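V-type ATP synthase alpha chain (Nanoarchaeum equitans Kin4-M, PDB 5BN3) is the A subunit of a V-type ATP synthase, a multidomain protein with a P-loop nucleotide-binding domain that holds ADP in this structure. Local coordinates at residues A[204-210]-A[488-492]; A[235-239]-A[498-502]. All coordinates share one frame; numbering follows the deposited sequence.

Contact 1. Residues A[204-210]-A[488-492]; sequences TRVLDIM and FLQQD. With ADP (adenosine-5'-diphosphate), chain C.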
loop_
_atom_site.group_PDB
_atom_site.type_symbol
_atom_site.label_atom_id
_atom_site.label_comp_id
_atom_site.label_asym_id
_atom_site.label_seq_id
_atom_site.Cartn_x
_atom_site.Cartn_y
_atom_site.Cartn_z
ATOM N N THR A 204 -31.727 -19.015 15.165
ATOM C CA THR A 204 -31.655 -17.755 14.433
ATOM C C THR A 204 -32.027 -18.018 12.975
ATOM O O THR A 204 -31.399 -18.842 12.309
ATOM C CB THR A 204 -30.246 -17.136 14.517
ATOM O OG1 THR A 204 -29.942 -16.819 15.882
ATOM C CG2 THR A 204 -30.169 -15.865 13.684
ATOM N N ARG A 205 -33.049 -17.314 12.491
ATOM C CA ARG A 205 -33.646 -17.585 11.179
ATOM C C ARG A 205 -32.670 -17.545 9.999
ATOM O O ARG A 205 -32.639 -18.471 9.186
ATOM C CB ARG A 205 -34.823 -16.630 10.923
ATOM C CG ARG A 205 -36.020 -16.866 11.842
ATOM C CD ARG A 205 -37.201 -15.969 11.486
ATOM N NE ARG A 205 -36.988 -14.584 11.899
ATOM C CZ ARG A 205 -37.294 -14.110 13.102
ATOM N NH1 ARG A 205 -37.823 -14.909 14.016
ATOM N NH2 ARG A 205 -37.068 -12.839 13.394
ATOM N N VAL A 206 -31.883 -16.479 9.901
ATOM C CA VAL A 206 -30.956 -16.334 8.781
ATOM C C VAL A 206 -29.926 -17.466 8.758
ATOM O O VAL A 206 -29.511 -17.921 7.692
ATOM C CB VAL A 206 -30.273 -14.937 8.775
ATOM C CG1 VAL A 206 -29.453 -14.718 10.046
ATOM C CG2 VAL A 206 -29.412 -14.757 7.535
ATOM N N LEU A 207 -29.549 -17.947 9.939
ATOM C CA LEU A 207 -28.568 -19.026 10.034
ATOM C C LEU A 207 -29.191 -20.408 9.848
ATOM O O LEU A 207 -28.490 -21.368 9.542
ATOM C CB LEU A 207 -27.827 -18.968 11.371
ATOM C CG LEU A 207 -27.038 -17.697 11.681
ATOM C CD1 LEU A 207 -26.131 -17.914 12.881
ATOM C CD2 LEU A 207 -26.231 -17.266 10.473
ATOM N N ASP A 208 -30.503 -20.511 10.034
ATOM C CA ASP A 208 -31.171 -21.810 9.938
ATOM C C ASP A 208 -31.696 -22.122 8.537
ATOM O O ASP A 208 -31.739 -23.283 8.130
ATOM C CB ASP A 208 -32.302 -21.917 10.970
ATOM C CG ASP A 208 -31.789 -21.966 12.396
ATOM O OD1 ASP A 208 -30.582 -22.229 12.586
ATOM O OD2 ASP A 208 -32.594 -21.749 13.328
ATOM N N ILE A 209 -32.085 -21.088 7.800
ATOM C CA ILE A 209 -32.667 -21.285 6.477
ATOM C C ILE A 209 -31.750 -20.804 5.357
ATOM O O ILE A 209 -31.479 -21.538 4.406
ATOM C CB ILE A 209 -34.021 -20.563 6.347
ATOM C CG1 ILE A 209 -34.973 -21.019 7.451
ATOM C CG2 ILE A 209 -34.634 -20.831 4.990
ATOM C CD1 ILE A 209 -35.306 -22.498 7.403
ATOM N N MET A 210 -31.274 -19.570 5.477
ATOM C CA MET A 210 -30.482 -18.957 4.418
ATOM C C MET A 210 -29.095 -19.580 4.264
ATOM O O MET A 210 -28.726 -20.002 3.170
ATOM C CB MET A 210 -30.379 -17.446 4.644
ATOM C CG MET A 210 -31.722 -16.733 4.719
ATOM S SD MET A 210 -32.534 -16.604 3.110
ATOM C CE MET A 210 -33.763 -17.891 3.252
ATOM N N PHE A 488 -38.226 -11.032 8.482
ATOM C CA PHE A 488 -37.659 -12.377 8.519
ATOM C C PHE A 488 -36.177 -12.403 8.905
ATOM O O PHE A 488 -35.786 -13.092 9.848
ATOM C CB PHE A 488 -37.864 -13.072 7.172
ATOM C CG PHE A 488 -37.418 -14.502 7.155
ATOM C CD1 PHE A 488 -38.177 -15.482 7.772
ATOM C CD2 PHE A 488 -36.244 -14.870 6.514
ATOM C CE1 PHE A 488 -37.772 -16.802 7.760
ATOM C CE2 PHE A 488 -35.834 -16.189 6.497
ATOM C CZ PHE A 488 -36.598 -17.157 7.121
ATOM N N LEU A 489 -35.357 -11.663 8.166
ATOM C CA LEU A 489 -33.912 -11.665 8.391
ATOM C C LEU A 489 -33.543 -11.022 9.726
ATOM O O LEU A 489 -32.750 -11.577 10.491
ATOM C CB LEU A 489 -33.184 -10.965 7.240
ATOM C CG LEU A 489 -33.345 -11.622 5.869
ATOM C CD1 LEU A 489 -32.580 -10.860 4.799
ATOM C CD2 LEU A 489 -32.874 -13.057 5.930
ATOM N N GLN A 490 -34.122 -9.860 10.007
ATOM C CA GLN A 490 -33.883 -9.185 11.279
ATOM C C GLN A 490 -34.459 -9.990 12.436
ATOM O O GLN A 490 -35.550 -10.560 12.332
ATOM C CB GLN A 490 -34.476 -7.771 11.268
ATOM C CG GLN A 490 -33.672 -6.764 10.456
ATOM C CD GLN A 490 -34.276 -5.372 10.482
ATOM O OE1 GLN A 490 -35.035 -5.028 11.390
ATOM N NE2 GLN A 490 -33.944 -4.565 9.481
ATOM N N GLN A 491 -33.717 -10.035 13.537
ATOM C CA GLN A 491 -34.136 -10.781 14.715
ATOM C C GLN A 491 -33.551 -10.140 15.972
ATOM O O GLN A 491 -32.330 -10.093 16.146
ATOM C CB GLN A 491 -33.711 -12.249 14.598
ATOM C CG GLN A 491 -34.266 -13.150 15.695
ATOM C CD GLN A 491 -34.123 -14.626 15.376
ATOM O OE1 GLN A 491 -33.870 -15.007 14.231
ATOM N NE2 GLN A 491 -34.286 -15.466 16.391
ATOM N N ASP A 492 -34.430 -9.639 16.836
ATOM C CA ASP A 492 -34.016 -8.928 18.044
ATOM C C ASP A 492 -33.584 -9.915 19.127
ATOM O O ASP A 492 -34.404 -10.646 19.683
ATOM C CB ASP A 492 -35.163 -8.051 18.556
ATOM C CG ASP A 492 -34.711 -7.026 19.582
ATOM O OD1 ASP A 492 -33.611 -7.178 20.155
ATOM O OD2 ASP A 492 -35.467 -6.063 19.823
HETATM P PB ADP C . -19.003 -7.111 17.944
HETATM O O1B ADP C . -19.039 -7.498 16.489
HETATM O O2B ADP C . -18.847 -8.265 18.896
HETATM O O3B ADP C . -18.106 -5.935 18.229
HETATM P PA ADP C . -21.486 -6.968 19.396
HETATM O O1A ADP C . -21.850 -8.420 19.294
HETATM O O2A ADP C . -20.920 -6.428 20.684
HETATM O O3A ADP C . -20.508 -6.568 18.175
HETATM O "O5'" ADP C . -22.795 -6.110 19.022
HETATM C "C5'" ADP C . -22.694 -4.698 18.843
HETATM C "C4'" ADP C . -24.026 -4.033 19.167
HETATM O "O4'" ADP C . -25.047 -4.502 18.277
HETATM C "C3'" ADP C . -24.445 -4.378 20.586
HETATM O "O3'" ADP C . -24.716 -3.172 21.305
HETATM C "C2'" ADP C . -25.701 -5.208 20.432
HETATM O "O2'" ADP C . -26.696 -4.827 21.382
HETATM C "C1'" ADP C . -26.184 -4.949 19.015
HETATM N N9 ADP C . -26.719 -6.203 18.433
HETATM C C8 ADP C . -26.014 -7.129 17.756
HETATM N N7 ADP C . -26.811 -8.155 17.365
HETATM C C5 ADP C . -28.059 -7.888 17.793
HETATM C C6 ADP C . -29.379 -8.554 17.715
HETATM N N6 ADP C . -29.530 -9.746 17.080
HETATM N N1 ADP C . -30.425 -7.925 18.297
HETATM C C2 ADP C . -30.288 -6.742 18.928
HETATM N N3 ADP C . -29.122 -6.083 19.036
HETATM C C4 ADP C . -27.992 -6.598 18.496
HETATM O O HOH W 1 -32.367 -14.026 11.723
#
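Arg205 reaches across to the 488-492 segment and lays its guanidinium against the side-chain amide of Gln491, the two planes stacked only 18° apart. Gln491 OE1 lies over the centre of that guanidinium, 3.7 Å from Arg205 CZ. The edge of the same group is spent on backbone carbonyls where helix 472-489 runs out: Arg205 NE gives an almost straight bond to a lone pair of Phe488 O (2.8 Å), and Arg205 NH2 a more bent one to Gln490 O (2.9 Å). A bend at chi3 (-74°) turns the arginine head into position for both.

Gln491 OE1 also accepts a hydrogen bond from Arg205 N, which lies in its carbonyl plane (3.0 Å) at the start of helix 205-210. A water bound to Val206 N donates to this same oxygen and to Leu489 O. At the other end of the amide Gln491 NE2 is hydrogen-bonded to Gly203 O, and the two ends together set its rotation. Beside these polar bonds the contact is apolar. Ile209 CG1 meets the edge of the Phe488 ring, whose face lies under Arg205 CB, while Leu489 CD2 packs on Met210 CG (4.0 Å) and Val206 CG2.

Beyond the amide, Gln491 O accepts a hydrogen bond from N6 of ADP (3.0 Å). The arrangement thus joins the nucleotide-binding domain to the C-terminal helical domain at the adenine end of the ADP pocket.

Contact 2. Residues A[235-239]-A[498-502]; sequences QIAKW and DSYSP
The indole of Trp239 is held between two aliphatic carbons: Tyr500 CB sits over one face and Lys238 CB, from the same helix, over the opposite one. Tyr500 CB stands 3.6 Å from the centroid of the five-membered ring and only 4° off its normal, a well-centred CH-pi contact. The tyrosine ring itself continues past the indole at an oblique angle, its plane turned 42° from that of the tryptophan, and Tyr500 CD1 comes within 3.5 Å of Trp239 CB. Over the centre of one tyrosine face lies the backbone N of Pro502, folded back from the same loop.

At the edge of the indole, close to the ring plane, lies Ser499 OG. Trp239 NE1 donates to it over 3.0 Å, and Gln235 NE2 donates to the same oxygen over 3.1 Å with a nearly straight N-H (171°). OG reaches this place by standing anti to its own backbone N, and it is hydrogen-bonded to Ala493 O as well, so one hydroxyl draws together two helix side chains and the loop that lines the ADP pocket. The Gln235 amide is steadied at its other end, where Lys238 NZ donates to OE1 (3.1 Å); this bond leaves NE2 turned toward the serine. A water, 2.7 Å from each of Gln235 NE2 and Ser499 O, accepts from the first and donates to the second, adding a second, indirect tie.

Helix 229-239 is the one that follows the P-loop, and the side chain of Gln235 is about 5 Å from ADP. The contact docks the last turn of this P-loop helix on the loop between helices 472-489 and 503-523, an interdomain packing next to the nucleotide site.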
loop_
_atom_site.group_PDB
_atom_site.type_symbol
_atom_site.label_atom_id
_atom_site.label_comp_id
_atom_site.label_asym_id
_atom_site.label_seq_id
_atom_site.Cartn_x
_atom_site.Cartn_y
_atom_site.Cartn_z
ATOM N N GLN A 235 -26.171 -15.802 21.003
ATOM C CA GLN A 235 -27.490 -16.279 20.590
ATOM C C GLN A 235 -27.441 -17.748 20.201
ATOM O O GLN A 235 -28.335 -18.519 20.542
ATOM C CB GLN A 235 -28.018 -15.456 19.412
ATOM C CG GLN A 235 -28.529 -14.083 19.800
ATOM C CD GLN A 235 -29.636 -14.144 20.832
ATOM O OE1 GLN A 235 -29.413 -13.881 22.014
ATOM N NE2 GLN A 235 -30.840 -14.486 20.389
ATOM N N ILE A 236 -26.398 -18.125 19.471
ATOM C CA ILE A 236 -26.188 -19.524 19.124
ATOM C C ILE A 236 -25.959 -20.339 20.397
ATOM O O ILE A 236 -26.569 -21.384 20.581
ATOM C CB ILE A 236 -24.997 -19.694 18.157
ATOM C CG1 ILE A 236 -25.287 -18.983 16.832
ATOM C CG2 ILE A 236 -24.711 -21.163 17.914
ATOM C CD1 ILE A 236 -24.121 -18.985 15.864
ATOM N N ALA A 237 -25.098 -19.847 21.282
ATOM C CA ALA A 237 -24.836 -20.528 22.548
ATOM C C ALA A 237 -26.110 -20.705 23.381
ATOM O O ALA A 237 -26.247 -21.685 24.113
ATOM C CB ALA A 237 -23.782 -19.777 23.337
ATOM N N LYS A 238 -27.038 -19.757 23.261
ATOM C CA LYS A 238 -28.312 -19.813 23.981
ATOM C C LYS A 238 -29.264 -20.870 23.443
ATOM O O LYS A 238 -29.715 -21.744 24.182
ATOM C CB LYS A 238 -29.033 -18.463 23.901
ATOM C CG LYS A 238 -28.610 -17.416 24.914
ATOM C CD LYS A 238 -29.547 -16.214 24.825
ATOM C CE LYS A 238 -28.891 -14.942 25.327
ATOM N NZ LYS A 238 -29.747 -13.752 25.060
ATOM N N TRP A 239 -29.583 -20.774 22.156
ATOM C CA TRP A 239 -30.709 -21.523 21.598
ATOM C C TRP A 239 -30.356 -22.690 20.677
ATOM O O TRP A 239 -31.254 -23.353 20.160
ATOM C CB TRP A 239 -31.652 -20.577 20.845
ATOM C CG TRP A 239 -32.062 -19.346 21.610
ATOM C CD1 TRP A 239 -31.984 -18.051 21.180
ATOM C CD2 TRP A 239 -32.623 -19.296 22.930
ATOM N NE1 TRP A 239 -32.458 -17.201 22.148
ATOM C CE2 TRP A 239 -32.857 -17.939 23.232
ATOM C CE3 TRP A 239 -32.950 -20.265 23.883
ATOM C CZ2 TRP A 239 -33.402 -17.529 24.452
ATOM C CZ3 TRP A 239 -33.487 -19.857 25.088
ATOM C CH2 TRP A 239 -33.709 -18.504 25.362
ATOM N N ASP A 498 -38.803 -12.589 20.256
ATOM C CA ASP A 498 -38.078 -12.751 18.995
ATOM C C ASP A 498 -36.692 -13.380 19.149
ATOM O O ASP A 498 -36.132 -13.887 18.177
ATOM C CB ASP A 498 -37.973 -11.407 18.266
ATOM C CG ASP A 498 -37.659 -11.565 16.790
ATOM O OD1 ASP A 498 -37.942 -12.642 16.223
ATOM O OD2 ASP A 498 -37.140 -10.603 16.186
ATOM N N SER A 499 -36.150 -13.355 20.364
ATOM C CA SER A 499 -34.806 -13.879 20.628
ATOM C C SER A 499 -34.607 -15.301 20.106
ATOM O O SER A 499 -33.627 -15.587 19.416
ATOM C CB SER A 499 -34.498 -13.819 22.125
ATOM O OG SER A 499 -33.205 -14.329 22.393
ATOM N N TYR A 500 -35.551 -16.182 20.427
ATOM C CA TYR A 500 -35.532 -17.548 19.922
ATOM C C TYR A 500 -36.581 -17.737 18.831
ATOM O O TYR A 500 -37.728 -17.308 18.977
ATOM C CB TYR A 500 -35.775 -18.539 21.063
ATOM C CG TYR A 500 -35.944 -19.977 20.619
ATOM C CD1 TYR A 500 -34.983 -20.601 19.837
ATOM C CD2 TYR A 500 -37.056 -20.714 21.000
ATOM C CE1 TYR A 500 -35.128 -21.916 19.436
ATOM C CE2 TYR A 500 -37.211 -22.032 20.605
ATOM C CZ TYR A 500 -36.243 -22.625 19.824
ATOM O OH TYR A 500 -36.385 -23.932 19.424
ATOM N N SER A 501 -36.181 -18.374 17.736
ATOM C CA SER A 501 -37.100 -18.650 16.637
ATOM C C SER A 501 -37.111 -20.137 16.309
ATOM O O SER A 501 -36.239 -20.627 15.589
ATOM C CB SER A 501 -36.723 -17.837 15.396
ATOM O OG SER A 501 -37.716 -17.956 14.390
ATOM N N PRO A 502 -38.103 -20.866 16.841
ATOM C CA PRO A 502 -38.225 -22.293 16.529
ATOM C C PRO A 502 -38.621 -22.474 15.069
ATOM O O PRO A 502 -39.123 -21.526 14.460
ATOM C CB PRO A 502 -39.355 -22.757 17.453
ATOM C CG PRO A 502 -40.178 -21.530 17.683
ATOM C CD PRO A 502 -39.199 -20.386 17.703
HETATM O O HOH W 2 -31.556 -14.878 17.810
#

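Both contacts join the nucleotide-binding domain to the C-terminal domain, contact 1 at the end of helix 472-489 and the start of the linker 490-502, contact 2 near the linker's far end, before helix 503-523. Contact 1 is the more buried and larger, combining an arginine's bonds to backbone carbonyls with an apolar patch; contact 2 is partly buried and rests on a shared serine hydroxyl and an aromatic pair. Their centres lie 10 Å apart and they are directly coupled: Asp498 of contact 2 forms a salt bridge to Arg205 and probably accepts a hydrogen bond from Asp492 N, while Leu207 packs on Ile236 between their helices. Together they hold both ends of the linker, part of which lines the ADP pocket.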